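Local coordinates for cobalamin biosynthesis protein (Agrobacterium tumefaciens, PDB 3BY5) that probably takes part in cobalamin (vitamin B12) biosynthesis as a CbiG-type protein, though its exact role remains uncharacterised, at residues S95-V98 with S99-A102. Residues are numbered along the deposited sequence; the frame is centred on the assembly and turned at random.
Sequences SPSV and SEAA. With SO4 (sulfate ion), chain B.
Ser97 turns OG between its backbone N and carbonyl carbon (chi1 76°), toward the first turn of helix 98-107, and Glu100 sets CG beside its own backbone N (chi1 -76°); together they form the capping box at the start of that helix. Beyond CG the Glu100 chain runs extended, carrying the carboxylate back to the residue before the helix. There Glu100 OE1 accepts a nearly straight hydrogen bond from Ser97 N at 2.7 Å, using its anti side with the donor 30° out of the carboxylate plane. The reciprocal bond, Glu100 N to Ser97 OG, is weak at 3.4 Å. Serine suits the N-cap because its short hydroxyl reaches an amide of the first turn, and glutamate three residues on is long enough to reach back and accept the N-H of the cap residue. The regular helical bonding starts with Ala101 N to Ser97 O at 2.8 Å. Before the cap, the rigid ring of Pro96 turns inward, its CG in ordinary van der Waals contact with Ala101 CB at 4.2 Å; the alanine methyl offers it a small apolar surface. The hydroxyls of Ser97 and Ser99 also hold a sulfate, probably from the crystallisation liquor: Ser97 OG donates to O2 at 2.8 Å and Ser99 OG to O1 at 2.6 Å. The helix N-terminus would be expected to favour such an anion. Thr124 of strand 123-129 also bonds the sulfate, and His92 gives Glu100 OE1 a second partner. Pro96 packs on Ala79 and Thr82 of helix 72-84, while Glu100 lies against Leu113 and Arg117 of strand 112-120 and Ala126 of strand 123-129.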
loop_
_atom_site.group_PDB
_atom_site.type_symbol
_atom_site.label_atom_id
_atom_site.label_comp_id
_atom_site.label_asym_id
_atom_site.label_seq_id
_atom_site.Cartn_x
_atom_site.Cartn_y
_atom_site.Cartn_z
ATOM N N SER A 95 7.139 -21.537 8.360
ATOM C CA SER A 95 6.333 -20.317 8.324
ATOM C C SER A 95 7.169 -19.072 8.069
ATOM O O SER A 95 8.241 -18.924 8.654
ATOM C CB SER A 95 5.589 -20.145 9.652
ATOM O OG SER A 95 4.825 -18.949 9.664
ATOM N N PRO A 96 6.672 -18.160 7.209
ATOM C CA PRO A 96 7.372 -16.893 7.036
ATOM C C PRO A 96 7.152 -15.972 8.230
ATOM O O PRO A 96 6.165 -16.116 8.958
ATOM C CB PRO A 96 6.720 -16.301 5.786
ATOM C CG PRO A 96 5.368 -16.869 5.765
ATOM C CD PRO A 96 5.466 -18.240 6.364
ATOM N N SER A 97 8.075 -15.041 8.437
ATOM C CA SER A 97 7.890 -14.022 9.449
ATOM C C SER A 97 6.897 -12.977 8.948
ATOM O O SER A 97 6.559 -12.939 7.761
ATOM C CB SER A 97 9.225 -13.384 9.829
ATOM O OG SER A 97 9.683 -12.481 8.842
ATOM N N VAL A 98 6.435 -12.138 9.865
ATOM C CA VAL A 98 5.437 -11.117 9.575
ATOM C C VAL A 98 5.893 -10.166 8.455
ATOM O O VAL A 98 5.122 -9.876 7.534
ATOM C CB VAL A 98 5.065 -10.341 10.861
ATOM C CG1 VAL A 98 3.833 -9.523 10.650
ATOM C CG2 VAL A 98 4.824 -11.306 12.008
ATOM N N SER A 99 7.151 -9.723 8.524
ATOM C CA SER A 99 7.751 -8.868 7.495
ATOM C C SER A 99 7.932 -9.586 6.167
ATOM O O SER A 99 7.802 -8.966 5.110
ATOM C CB SER A 99 9.111 -8.343 7.943
ATOM O OG SER A 99 9.078 -7.932 9.292
ATOM N N GLU A 100 8.258 -10.876 6.230
ATOM C CA GLU A 100 8.444 -11.696 5.039
ATOM C C GLU A 100 7.118 -11.869 4.315
ATOM O O GLU A 100 7.041 -11.689 3.105
ATOM C CB GLU A 100 9.052 -13.055 5.398
ATOM C CG GLU A 100 10.545 -13.010 5.710
ATOM C CD GLU A 100 11.079 -14.296 6.336
ATOM O OE1 GLU A 100 10.270 -15.120 6.807
ATOM O OE2 GLU A 100 12.316 -14.483 6.373
ATOM N N ALA A 101 6.074 -12.176 5.078
ATOM C CA ALA A 101 4.721 -12.332 4.546
ATOM C C ALA A 101 4.123 -11.030 4.006
ATOM O O ALA A 101 3.290 -11.069 3.103
ATOM C CB ALA A 101 3.814 -12.944 5.600
ATOM N N ALA A 102 4.545 -9.891 4.563
ATOM C CA ALA A 102 4.126 -8.561 4.086
ATOM C C ALA A 102 4.762 -8.201 2.755
ATOM O O ALA A 102 4.082 -7.702 1.865
ATOM C CB ALA A 102 4.427 -7.498 5.121
HETATM S S SO4 B . 9.642 -9.900 11.762
HETATM O O1 SO4 B . 8.544 -8.953 11.601
HETATM O O2 SO4 B . 10.220 -10.224 10.464
HETATM O O3 SO4 B . 10.676 -9.315 12.607
HETATM O O4 SO4 B . 9.143 -11.121 12.385
#